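Local coordinates for glycosyltransferase (Rickettsia africae, PDB 7MI0), which probably transfers a sugar from an activated donor to an acceptor, as expected of a family 4 glycosyltransferase with the GT-B fold, at residues L216-M221 with D290-A295; D241-M246 with Q274-D279; G226-V231 with N258-L263; L315-N320 with Q347-C352; T333-E338 with K362-A367. One frame throughout, in Å; residues are numbered along the deposited sequence.

Contact 1: L216-M221 with D290-A295; sequences LMPSRM and DIIISA
Ile-292 is a bump that fits against Leu-216 and Pro-218. Its CG1 stands beside the backbone N and the chain then folds again (chi1 -48°, chi2 -63°). This brings CD1 to 3.7 Å from Leu-216 CB, with Leu-216 CD2 a little further along. The two side chains lie alongside each other and point the same way. The other branch, Ile-292 CG2, sits 3.8 Å from Pro-218 CD, and the Pro-218 and Ile-292 side chains cross at about a right angle. The other face of the sheet carries Met-217 and Ile-293. The extended Met-217 chain passes Ile-293, with CG 3.5 Å from Ile-293 O, and its CE ends 4.3 Å from Ala-295 CB. Helix 227-235 packs on Met-217 through His-227 and Leu-230.

The strands are parallel neighbours at the middle of the Rossmann-like sheet of the C-terminal GT-B domain, where the two halves of the strand order 3-2-1-4-5-6 meet. Two backbone bonds join them: Leu-216 N to Ile-291 O at 2.9 Å, nearly along the C=O axis, and Ile-293 N to Leu-216 O at 3.0 Å. Pro-218 has no N-H to continue this ladder. It presents CD to Ile-293 O instead, at 3.9 Å, and centres an inverse gamma turn, so the hydrogen-bonded pairing gives way to apolar contact.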
# COMPACT_ATOMS: atom_id res chain seq x y z
N LEU A 216 17.16 6.86 2.40
CA LEU A 216 16.15 6.86 1.35
C LEU A 216 14.79 7.16 1.96
O LEU A 216 14.34 6.45 2.87
CB LEU A 216 16.11 5.52 0.62
CG LEU A 216 15.20 5.49 -0.60
CD1 LEU A 216 15.72 6.42 -1.69
CD2 LEU A 216 15.06 4.06 -1.12
N MET A 217 14.14 8.21 1.48
CA MET A 217 12.73 8.43 1.78
C MET A 217 11.93 8.23 0.50
O MET A 217 11.80 9.16 -0.31
CB MET A 217 12.47 9.82 2.35
CG MET A 217 11.03 9.99 2.78
SD MET A 217 10.66 11.66 3.30
CE MET A 217 8.92 11.50 3.67
N PRO A 218 11.39 7.04 0.26
CA PRO A 218 10.53 6.79 -0.91
C PRO A 218 9.09 7.16 -0.59
O PRO A 218 8.27 6.35 -0.18
CB PRO A 218 10.71 5.29 -1.16
CG PRO A 218 11.52 4.75 0.03
CD PRO A 218 11.56 5.82 1.07
N SER A 219 8.78 8.44 -0.75
CA SER A 219 7.46 8.97 -0.46
C SER A 219 7.04 9.89 -1.58
O SER A 219 7.83 10.70 -2.07
CB SER A 219 7.43 9.75 0.87
OG SER A 219 7.37 8.88 1.98
N ARG A 220 5.78 9.76 -2.00
CA ARG A 220 5.16 10.75 -2.87
C ARG A 220 5.37 12.14 -2.28
O ARG A 220 5.29 12.34 -1.07
CB ARG A 220 3.67 10.45 -3.03
CG ARG A 220 2.85 11.55 -3.69
CD ARG A 220 1.47 11.06 -4.14
NE ARG A 220 0.49 10.94 -3.07
CZ ARG A 220 0.23 9.82 -2.41
NH1 ARG A 220 0.91 8.71 -2.62
NH2 ARG A 220 -0.75 9.82 -1.51
N MET A 221 5.69 13.10 -3.15
CA MET A 221 5.96 14.47 -2.70
C MET A 221 4.64 15.18 -2.43
O MET A 221 4.14 15.97 -3.23
CB MET A 221 6.80 15.22 -3.72
CG MET A 221 7.47 16.45 -3.18
SD MET A 221 8.67 16.04 -1.91
CE MET A 221 9.94 17.23 -2.28
N ASP A 290 20.96 2.57 3.47
CA ASP A 290 21.12 1.94 4.77
C ASP A 290 19.96 2.20 5.72
O ASP A 290 19.67 1.36 6.57
CB ASP A 290 22.42 2.42 5.44
CG ASP A 290 23.62 2.34 4.51
OD1 ASP A 290 23.89 1.24 3.97
OD2 ASP A 290 24.29 3.38 4.31
N ILE A 291 19.27 3.33 5.58
CA ILE A 291 18.15 3.70 6.44
C ILE A 291 16.99 4.17 5.57
O ILE A 291 17.18 5.03 4.70
CB ILE A 291 18.55 4.80 7.44
CG1 ILE A 291 19.69 4.32 8.34
CG2 ILE A 291 17.35 5.24 8.27
CD1 ILE A 291 20.41 5.45 9.05
N ILE A 292 15.80 3.63 5.82
CA ILE A 292 14.58 3.99 5.10
C ILE A 292 13.67 4.78 6.03
O ILE A 292 13.56 4.46 7.22
CB ILE A 292 13.85 2.75 4.56
CG1 ILE A 292 14.82 1.82 3.85
CG2 ILE A 292 12.75 3.17 3.59
CD1 ILE A 292 15.47 2.43 2.63
N ILE A 293 13.00 5.80 5.48
CA ILE A 293 12.24 6.75 6.29
C ILE A 293 10.80 6.80 5.80
O ILE A 293 10.55 7.05 4.61
CB ILE A 293 12.85 8.16 6.26
CG1 ILE A 293 14.29 8.14 6.78
CG2 ILE A 293 11.99 9.12 7.07
CD1 ILE A 293 14.42 7.83 8.25
N SER A 294 9.85 6.56 6.71
CA SER A 294 8.47 6.99 6.55
C SER A 294 8.19 8.00 7.65
O SER A 294 8.28 7.67 8.84
CB SER A 294 7.49 5.83 6.65
OG SER A 294 6.19 6.31 6.97
N ALA A 295 7.86 9.23 7.26
CA ALA A 295 7.73 10.33 8.20
C ALA A 295 6.34 10.95 8.15
O ALA A 295 6.17 12.13 8.48
CB ALA A 295 8.80 11.38 7.95

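Contact 2: D241-M246 with Q274-D279; sequences DFYCLM and QIFGND
Three backbone hydrogen bonds hold 241-246 to 274-279. Gln-274 N gives its proton to Cys-244 O at 3.1 Å, nearly along the C=O axis. Gln-274 O in turn accepts from Met-246 N at 3.1 Å, in a bond that is almost straight (177° at the hydrogen). Met-246 O then takes Phe-276 N at 2.9 Å. Both the N-H and the C=O of Gln-274 and of Met-246 are thus used within this pair of strands. The amide and carbonyl of Tyr-243 and Leu-245 face the other way and pair with Ile-215 and Met-217 of strand 214-218 and with Pro-213 just before it.

The strands are joined by helix 254-266 in a beta-alpha-beta crossover. It forms the outer part of the Rossmann-like C-terminal domain of the GT-B fold, and 273-276 is the outermost strand on this side of the sheet within the chain.

On one face lie Tyr-243, Leu-245, Gln-274 and Phe-276. Tyr-243 OH is hydrogen-bonded to Tyr-206 O. Gln-274, stretched out with CG anti to the backbone N, brings OE1 to the edge of the Tyr-243 ring, 3.1 Å from Tyr-243 OH, with the amide and ring planes 76° apart. Leu-245 CD2 lies 3.5 Å from Phe-276 CE1, and Tyr-206 meets the Phe-276 ring edge to face. On the other face the Met-246 and Ile-275 side chains cross obliquely, with Met-246 SD 4.2 Å from Ile-275 CG1. Ile-275 also packs on Val-260 and Ile-264 of helix 254-266.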
# COMPACT_ATOMS: atom_id res chain seq x y z
N ASP A 241 28.10 13.20 8.40
CA ASP A 241 28.17 13.03 6.96
C ASP A 241 27.14 11.99 6.54
O ASP A 241 27.08 10.90 7.13
CB ASP A 241 29.58 12.62 6.52
N PHE A 242 26.33 12.33 5.54
CA PHE A 242 25.29 11.43 5.05
C PHE A 242 24.83 11.93 3.69
O PHE A 242 25.29 12.96 3.19
CB PHE A 242 24.11 11.34 6.04
CG PHE A 242 23.46 12.67 6.32
CD1 PHE A 242 22.44 13.14 5.52
CD2 PHE A 242 23.86 13.44 7.40
CE1 PHE A 242 21.84 14.36 5.78
CE2 PHE A 242 23.26 14.66 7.67
CZ PHE A 242 22.25 15.12 6.86
N TYR A 243 23.89 11.20 3.09
CA TYR A 243 23.31 11.60 1.81
C TYR A 243 21.89 11.07 1.75
O TYR A 243 21.67 9.85 1.77
CB TYR A 243 24.14 11.07 0.64
CG TYR A 243 23.67 11.58 -0.70
CD1 TYR A 243 23.71 12.94 -1.00
CD2 TYR A 243 23.20 10.71 -1.68
CE1 TYR A 243 23.28 13.42 -2.23
CE2 TYR A 243 22.78 11.18 -2.91
CZ TYR A 243 22.82 12.53 -3.18
OH TYR A 243 22.40 13.00 -4.41
N CYS A 244 20.92 11.98 1.67
CA CYS A 244 19.51 11.62 1.72
C CYS A 244 18.87 11.75 0.34
O CYS A 244 18.99 12.79 -0.31
CB CYS A 244 18.75 12.50 2.71
SG CYS A 244 17.02 12.07 2.79
N LEU A 245 18.18 10.69 -0.09
CA LEU A 245 17.48 10.65 -1.36
C LEU A 245 15.98 10.66 -1.13
O LEU A 245 15.45 9.80 -0.42
CB LEU A 245 17.87 9.41 -2.16
CG LEU A 245 19.28 9.35 -2.74
CD1 LEU A 245 19.61 7.92 -3.11
CD2 LEU A 245 19.40 10.25 -3.95
N MET A 246 15.30 11.64 -1.73
CA MET A 246 13.84 11.72 -1.72
C MET A 246 13.33 11.35 -3.10
O MET A 246 13.43 12.16 -4.04
CB MET A 246 13.38 13.12 -1.32
CG MET A 246 13.58 13.44 0.14
SD MET A 246 13.47 15.20 0.47
CE MET A 246 13.36 15.18 2.26
N GLN A 274 18.73 15.46 -1.94
CA GLN A 274 18.34 15.78 -3.31
C GLN A 274 17.05 15.06 -3.67
O GLN A 274 16.82 13.92 -3.25
CB GLN A 274 19.45 15.44 -4.32
CG GLN A 274 19.41 16.32 -5.57
CD GLN A 274 20.55 16.04 -6.53
OE1 GLN A 274 21.51 15.35 -6.19
NE2 GLN A 274 20.44 16.58 -7.74
N ILE A 275 16.22 15.74 -4.45
CA ILE A 275 14.88 15.29 -4.79
C ILE A 275 14.89 14.75 -6.21
O ILE A 275 15.43 15.38 -7.13
CB ILE A 275 13.86 16.43 -4.64
CG1 ILE A 275 13.95 17.03 -3.23
CG2 ILE A 275 12.45 15.95 -4.95
CD1 ILE A 275 13.25 18.36 -3.09
N PHE A 276 14.30 13.57 -6.40
CA PHE A 276 14.26 12.91 -7.70
C PHE A 276 12.84 12.47 -8.02
O PHE A 276 12.07 12.12 -7.12
CB PHE A 276 15.20 11.68 -7.73
CG PHE A 276 16.66 12.04 -7.71
CD1 PHE A 276 17.34 12.16 -6.51
CD2 PHE A 276 17.35 12.25 -8.89
CE1 PHE A 276 18.68 12.49 -6.50
CE2 PHE A 276 18.69 12.59 -8.88
CZ PHE A 276 19.35 12.71 -7.68
N GLY A 277 12.51 12.50 -9.30
CA GLY A 277 11.26 11.92 -9.77
C GLY A 277 11.20 10.43 -9.49
O GLY A 277 12.15 9.80 -9.04
N ASN A 278 10.03 9.86 -9.78
CA ASN A 278 9.75 8.49 -9.37
C ASN A 278 10.80 7.53 -9.91
O ASN A 278 11.37 7.72 -10.99
CB ASN A 278 8.36 8.06 -9.83
CG ASN A 278 7.92 6.75 -9.19
OD1 ASN A 278 8.48 6.31 -8.18
ND2 ASN A 278 6.90 6.12 -9.77
N ASP A 279 11.07 6.48 -9.13
CA ASP A 279 12.13 5.53 -9.44
C ASP A 279 11.56 4.35 -10.20
O ASP A 279 10.65 3.67 -9.70
CB ASP A 279 12.82 5.06 -8.16

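Contact 3: G226-V231 with N258-L263; sequences GHLVLV and NRVKEL
Helices 227-235 and 254-266 lie side by side on one face of the Rossmann-like sheet in the C-terminal GT-B domain. Their short axes here run in the same direction, 4° apart, at a closest approach of 10.2 Å. Each is the helix of a beta-alpha-beta crossover, so the common direction follows from the parallel strands. Gly-226 takes the N-cap position of the first helix.

Along the second helix, Val-260 is the first side chain to make close contact. Its CG2 is anti to the carbonyl carbon and reaches between the first two helical residues of the partner. It lies 3.7 Å from Leu-228 CD2 and 4.0 Å from His-227 CB. Its CG1 turns to Val-231, with 4.3 Å to Val-231 CG2. Met-221 and Met-246 border this apolar patch on the sheet side, touching Val-260 and Val-231 respectively.

One turn later comes Leu-263. Its CG is anti to the backbone N (chi1 -178°), which turns CG and its two methyls toward the other helix. It slides past Val-231 with the two side chains pointing in opposite directions, Leu-263 CG lying 3.9 Å from Val-231 CG1. All these contacts are apolar. The end of the leucine then meets Leu-228 obliquely, methyl to methyl, with Leu-263 CD2 at 3.7 Å from Leu-228 CD2.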
# COMPACT_ATOMS: atom_id res chain seq x y z
N GLY A 226 5.63 14.18 5.29
CA GLY A 226 6.61 14.51 6.30
C GLY A 226 7.97 14.97 5.79
O GLY A 226 8.91 15.05 6.60
N HIS A 227 8.10 15.27 4.50
CA HIS A 227 9.38 15.74 3.97
C HIS A 227 9.93 16.90 4.77
O HIS A 227 11.12 16.93 5.11
CB HIS A 227 9.22 16.13 2.50
CG HIS A 227 8.96 14.97 1.59
ND1 HIS A 227 7.73 14.37 1.48
CD2 HIS A 227 9.78 14.30 0.75
CE1 HIS A 227 7.79 13.38 0.61
NE2 HIS A 227 9.03 13.31 0.15
N LEU A 228 9.08 17.88 5.10
CA LEU A 228 9.54 19.05 5.85
C LEU A 228 10.11 18.65 7.21
O LEU A 228 11.12 19.21 7.66
CB LEU A 228 8.40 20.05 6.01
CG LEU A 228 7.82 20.63 4.72
CD1 LEU A 228 6.61 21.50 5.02
CD2 LEU A 228 8.88 21.43 3.97
N VAL A 229 9.48 17.67 7.87
CA VAL A 229 9.96 17.24 9.19
C VAL A 229 11.32 16.57 9.07
O VAL A 229 12.21 16.78 9.91
CB VAL A 229 8.93 16.31 9.86
CG1 VAL A 229 9.41 15.90 11.25
CG2 VAL A 229 7.57 16.98 9.94
N LEU A 230 11.52 15.76 8.03
CA LEU A 230 12.81 15.10 7.83
C LEU A 230 13.90 16.12 7.52
O LEU A 230 15.04 15.97 7.98
CB LEU A 230 12.70 14.06 6.72
CG LEU A 230 14.00 13.36 6.30
CD1 LEU A 230 14.67 12.69 7.49
CD2 LEU A 230 13.74 12.35 5.20
N VAL A 231 13.58 17.16 6.74
CA VAL A 231 14.58 18.16 6.41
C VAL A 231 15.00 18.94 7.66
O VAL A 231 16.19 19.19 7.88
CB VAL A 231 14.07 19.09 5.30
CG1 VAL A 231 15.05 20.25 5.07
CG2 VAL A 231 13.88 18.30 4.01
N ASN A 258 8.62 22.45 -4.85
CA ASN A 258 9.47 23.63 -4.84
C ASN A 258 9.63 24.18 -3.43
O ASN A 258 10.68 24.73 -3.09
CB ASN A 258 8.89 24.70 -5.77
N ARG A 259 8.60 24.02 -2.59
CA ARG A 259 8.69 24.46 -1.20
C ARG A 259 9.76 23.69 -0.45
O ARG A 259 10.58 24.29 0.27
CB ARG A 259 7.33 24.30 -0.52
CG ARG A 259 7.26 24.79 0.92
CD ARG A 259 5.91 24.45 1.52
NE ARG A 259 4.82 24.82 0.63
CZ ARG A 259 3.58 24.36 0.73
NH1 ARG A 259 3.23 23.50 1.67
NH2 ARG A 259 2.66 24.77 -0.15
N VAL A 260 9.78 22.37 -0.60
CA VAL A 260 10.77 21.55 0.09
C VAL A 260 12.17 21.87 -0.43
O VAL A 260 13.08 22.15 0.36
CB VAL A 260 10.44 20.06 -0.07
CG1 VAL A 260 11.59 19.20 0.43
CG2 VAL A 260 9.16 19.72 0.68
N LYS A 261 12.35 21.84 -1.75
CA LYS A 261 13.66 22.13 -2.34
C LYS A 261 14.21 23.46 -1.85
O LYS A 261 15.43 23.61 -1.70
CB LYS A 261 13.56 22.13 -3.87
N GLU A 262 13.33 24.43 -1.58
CA GLU A 262 13.76 25.71 -1.04
C GLU A 262 14.24 25.57 0.41
O GLU A 262 15.28 26.11 0.78
CB GLU A 262 12.63 26.74 -1.14
N LEU A 263 13.48 24.84 1.23
CA LEU A 263 13.88 24.66 2.63
C LEU A 263 15.23 23.96 2.71
O LEU A 263 16.08 24.33 3.53
CB LEU A 263 12.81 23.89 3.39
CG LEU A 263 13.07 23.65 4.89
CD1 LEU A 263 13.41 24.95 5.58
CD2 LEU A 263 11.86 23.02 5.53

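Contact 4: L315-N320 with Q347-C352; sequences LVIATN and QKIDYC
Ile-317 carries most of this contact, and its CB points from the strand toward the helix 347-352. CG2 branches off anti to the backbone N. It does not touch this helix and rests instead on Val-337 of the adjoining strand. CG1 takes the place beside the backbone N (chi1 -60°), over the face of the sheet where Ile-291 and Ile-293 also lie. The chain then runs straight on (chi2 -178°), so CD1 is carried up to the helix. There this one methyl meets three residues, Lys-348, Ile-349 and Cys-352, from adjoining turns. It is 3.8 Å from Cys-352 SG and 4.0 Å from Ile-349 CG1. The backbone of the helix is close too, with Lys-348 O at 3.9 Å from Ile-317 CD1. That oxygen accepts the helical bond from Cys-352 N, so the methyl packs against a carbonyl that is already satisfied.

Strand and helix run antiparallel, with 172° between their short axes, which are 9.9 Å apart. This is the usual layering of a Rossmann-like alpha/beta domain, here the C-terminal one of the GT-B fold. Helix 342-355 follows the last strand, 335-337, and packs back over its neighbour.

Leu-315, two residues before Ile-317, adds a second grip on the same face. Its CD1 lies 3.9 Å from Cys-352 CB. Cys-352 therefore sits between the tips of Leu-315 and Ile-317, its SG beside its own backbone N. Lys-348 CB is 4.1 Å from Ile-317 CD1, and beyond it the lysine chain bends away.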
# COMPACT_ATOMS: atom_id res chain seq x y z
N LEU A 315 17.58 -0.85 7.93
CA LEU A 315 17.11 -0.21 9.15
C LEU A 315 15.97 0.74 8.79
O LEU A 315 16.16 1.65 7.98
CB LEU A 315 18.24 0.54 9.86
CG LEU A 315 19.36 -0.33 10.43
CD1 LEU A 315 20.33 0.54 11.23
CD2 LEU A 315 18.80 -1.46 11.29
N VAL A 316 14.80 0.52 9.38
CA VAL A 316 13.57 1.20 9.00
C VAL A 316 13.10 2.08 10.15
O VAL A 316 13.03 1.62 11.30
CB VAL A 316 12.47 0.20 8.60
CG1 VAL A 316 11.11 0.87 8.64
CG2 VAL A 316 12.76 -0.37 7.21
N ILE A 317 12.78 3.33 9.84
CA ILE A 317 12.28 4.30 10.80
C ILE A 317 10.94 4.82 10.28
O ILE A 317 10.89 5.42 9.20
CB ILE A 317 13.28 5.45 11.00
CG1 ILE A 317 14.61 4.92 11.51
CG2 ILE A 317 12.72 6.48 11.95
CD1 ILE A 317 15.63 6.01 11.77
N ALA A 318 9.87 4.59 11.05
CA ALA A 318 8.53 4.99 10.64
C ALA A 318 7.82 5.74 11.76
O ALA A 318 8.04 5.48 12.95
CB ALA A 318 7.68 3.79 10.24
N THR A 319 6.96 6.68 11.36
CA THR A 319 6.16 7.42 12.33
C THR A 319 5.08 6.52 12.91
O THR A 319 4.44 5.74 12.19
CB THR A 319 5.52 8.65 11.69
OG1 THR A 319 4.99 8.30 10.41
CG2 THR A 319 6.54 9.75 11.54
N ASN A 320 4.87 6.63 14.22
CA ASN A 320 3.93 5.77 14.93
C ASN A 320 2.52 6.33 14.73
O ASN A 320 1.94 6.99 15.59
CB ASN A 320 4.30 5.69 16.41
CG ASN A 320 3.33 4.84 17.20
OD1 ASN A 320 2.52 4.12 16.62
ND2 ASN A 320 3.42 4.92 18.52
N GLN A 347 17.19 12.23 16.42
CA GLN A 347 17.89 11.36 17.36
C GLN A 347 17.87 9.90 16.90
O GLN A 347 18.88 9.20 17.01
CB GLN A 347 17.30 11.51 18.75
CG GLN A 347 17.67 12.82 19.42
CD GLN A 347 19.17 13.02 19.50
OE1 GLN A 347 19.76 13.73 18.69
NE2 GLN A 347 19.80 12.39 20.49
N LYS A 348 16.73 9.43 16.38
CA LYS A 348 16.66 8.05 15.90
C LYS A 348 17.58 7.84 14.70
O LYS A 348 18.24 6.80 14.60
CB LYS A 348 15.22 7.68 15.54
CG LYS A 348 14.35 7.33 16.73
CD LYS A 348 14.47 5.86 17.13
CE LYS A 348 13.68 5.60 18.41
NZ LYS A 348 13.38 4.15 18.61
N ILE A 349 17.63 8.81 13.78
CA ILE A 349 18.56 8.71 12.66
C ILE A 349 19.99 8.69 13.16
O ILE A 349 20.83 7.94 12.66
CB ILE A 349 18.31 9.85 11.66
CG1 ILE A 349 16.90 9.76 11.08
CG2 ILE A 349 19.33 9.82 10.54
CD1 ILE A 349 16.57 10.86 10.11
N ASP A 350 20.29 9.51 14.17
CA ASP A 350 21.62 9.51 14.75
C ASP A 350 21.93 8.16 15.39
O ASP A 350 23.05 7.65 15.26
CB ASP A 350 21.74 10.65 15.77
CG ASP A 350 23.17 11.05 16.04
OD1 ASP A 350 23.96 11.14 15.08
OD2 ASP A 350 23.50 11.31 17.22
N TYR A 351 20.95 7.56 16.06
CA TYR A 351 21.17 6.24 16.65
C TYR A 351 21.53 5.21 15.59
O TYR A 351 22.44 4.40 15.79
CB TYR A 351 19.94 5.78 17.43
CG TYR A 351 20.02 4.33 17.87
CD1 TYR A 351 20.82 3.96 18.95
CD2 TYR A 351 19.31 3.34 17.21
CE1 TYR A 351 20.90 2.63 19.35
CE2 TYR A 351 19.39 2.01 17.60
CZ TYR A 351 20.19 1.66 18.67
OH TYR A 351 20.26 0.35 19.06
N CYS A 352 20.82 5.22 14.46
CA CYS A 352 21.08 4.23 13.43
C CYS A 352 22.48 4.39 12.84
O CYS A 352 23.17 3.40 12.56
CB CYS A 352 20.02 4.31 12.35
SG CYS A 352 18.42 3.72 12.93

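Contact 5: T333-E338 with K362-A367; sequences TGFHVE and KKIQEA
Ile-364 reaches out from its helix and overlaps both Phe-335 and the Thr-333 to Gly-334 peptide. The ethyl branch is fully extended (chi2 -180°) and puts CD1 3.8 Å from Phe-335 CZ, the side chains crossing at about a right angle. The other branch, CG2, lies against the peptide bond between Thr-333 and Gly-334. It is 3.9 Å from Thr-333 C and equally far from Gly-334 N, so this methyl packs on backbone atoms.

Strand 335-337 is the last of the parallel Rossmann-like sheet in the C-terminal GT-B domain, and helix 359-375 packs against its N-terminal approach. Phe-335 is also covered by helix 342-355, through Lys-348 and Cys-352, while Ile-364 touches Leu-315 of the neighbouring strand.

One helical turn on, Ala-367 meets Thr-333. The methyl does the touching: Thr-333 CG2 is 4.0 Å from Ala-367 CB and 3.4 Å from Ala-367 O. Thr-333 OG1 takes the place between the backbone N and the carbonyl carbon (chi1 51°) and is hydrogen-bonded to Asn-329 N. Thr-333 O is held by Gln-310 NE2.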
# COMPACT_ATOMS: atom_id res chain seq x y z
N THR A 333 12.62 -5.21 14.73
CA THR A 333 12.59 -5.23 13.28
C THR A 333 12.59 -3.83 12.68
O THR A 333 12.50 -3.70 11.45
CB THR A 333 11.38 -6.02 12.78
OG1 THR A 333 10.19 -5.54 13.42
CG2 THR A 333 11.56 -7.49 13.08
N GLY A 334 12.71 -2.80 13.50
CA GLY A 334 12.65 -1.43 13.04
C GLY A 334 12.43 -0.51 14.22
O GLY A 334 12.48 -0.94 15.38
N PHE A 335 12.16 0.76 13.92
CA PHE A 335 12.03 1.76 14.96
C PHE A 335 10.81 2.64 14.73
O PHE A 335 10.52 3.02 13.59
CB PHE A 335 13.29 2.63 15.03
CG PHE A 335 14.57 1.84 15.04
CD1 PHE A 335 15.05 1.28 16.21
CD2 PHE A 335 15.29 1.66 13.87
CE1 PHE A 335 16.22 0.55 16.22
CE2 PHE A 335 16.47 0.93 13.87
CZ PHE A 335 16.93 0.38 15.05
N HIS A 336 10.10 2.95 15.82
CA HIS A 336 9.00 3.90 15.82
C HIS A 336 9.51 5.28 16.22
O HIS A 336 10.44 5.40 17.02
CB HIS A 336 7.90 3.50 16.80
CG HIS A 336 7.29 2.16 16.53
ND1 HIS A 336 6.67 1.41 17.51
CD2 HIS A 336 7.18 1.44 15.39
CE1 HIS A 336 6.22 0.29 16.99
NE2 HIS A 336 6.52 0.27 15.70
N VAL A 337 8.89 6.32 15.67
CA VAL A 337 9.10 7.69 16.12
C VAL A 337 7.75 8.38 16.22
O VAL A 337 6.79 8.02 15.53
CB VAL A 337 10.06 8.48 15.19
CG1 VAL A 337 10.62 9.68 15.92
CG2 VAL A 337 11.20 7.63 14.76
N GLU A 338 7.67 9.38 17.10
CA GLU A 338 6.47 10.21 17.17
C GLU A 338 6.34 11.04 15.89
O GLU A 338 7.32 11.59 15.39
CB GLU A 338 6.52 11.14 18.37
CG GLU A 338 5.94 10.57 19.65
CD GLU A 338 5.98 11.57 20.79
OE1 GLU A 338 6.17 12.79 20.52
OE2 GLU A 338 5.84 11.15 21.96
N LYS A 362 22.95 -5.79 11.98
CA LYS A 362 22.77 -7.03 11.24
C LYS A 362 21.62 -7.85 11.83
O LYS A 362 20.80 -8.39 11.08
CB LYS A 362 24.07 -7.84 11.22
N LYS A 363 21.54 -7.93 13.16
CA LYS A 363 20.46 -8.69 13.79
C LYS A 363 19.10 -8.13 13.41
O LYS A 363 18.21 -8.86 12.97
CB LYS A 363 20.63 -8.69 15.31
CG LYS A 363 19.69 -9.66 16.00
CD LYS A 363 19.67 -9.51 17.51
CE LYS A 363 18.74 -10.56 18.12
NZ LYS A 363 18.46 -10.31 19.56
N ILE A 364 18.93 -6.81 13.56
CA ILE A 364 17.67 -6.16 13.22
C ILE A 364 17.39 -6.29 11.73
O ILE A 364 16.24 -6.53 11.32
CB ILE A 364 17.70 -4.69 13.66
CG1 ILE A 364 17.89 -4.60 15.18
CG2 ILE A 364 16.45 -3.97 13.19
CD1 ILE A 364 17.93 -3.19 15.70
N GLN A 365 18.41 -6.11 10.89
CA GLN A 365 18.21 -6.20 9.45
C GLN A 365 17.77 -7.60 9.05
O GLN A 365 16.82 -7.77 8.27
CB GLN A 365 19.49 -5.80 8.72
CG GLN A 365 19.77 -4.32 8.84
CD GLN A 365 21.16 -3.95 8.38
OE1 GLN A 365 21.99 -4.82 8.10
NE2 GLN A 365 21.42 -2.65 8.30
N GLU A 366 18.44 -8.63 9.58
CA GLU A 366 18.02 -10.00 9.32
C GLU A 366 16.60 -10.24 9.83
O GLU A 366 15.75 -10.80 9.13
CB GLU A 366 18.98 -10.99 9.97
CG GLU A 366 20.39 -10.99 9.38
CD GLU A 366 20.41 -11.41 7.92
OE1 GLU A 366 19.55 -12.23 7.52
OE2 GLU A 366 21.28 -10.90 7.18
N ALA A 367 16.32 -9.80 11.07
CA ALA A 367 15.00 -10.00 11.65
C ALA A 367 13.92 -9.30 10.83
O ALA A 367 12.77 -9.76 10.80
CB ALA A 367 14.97 -9.49 13.09

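All five contacts lie in the C-terminal domain. From the N terminus, contact 1 opens at 216-221 and closes a long loop at 290-295. Inside that loop, contact 3 opens at 226-231 and contact 2 at 241-246. Contact 3 closes at 258-263 before contact 2 does at 274-279, so these two cross. Contacts 4 and 5 come later and also cross: 315-320, 333-338, 347-352, 362-367. Contacts 1 and 2 share the sheet through Met-217 N and Leu-245 O. Ile-292 N with Leu-315 O links contact 1 to contact 4. Val-316 O with Phe-335 N links contact 4 to contact 5. Between the helices, Leu-230 meets Ile-349, tying contact 3 to contact 4.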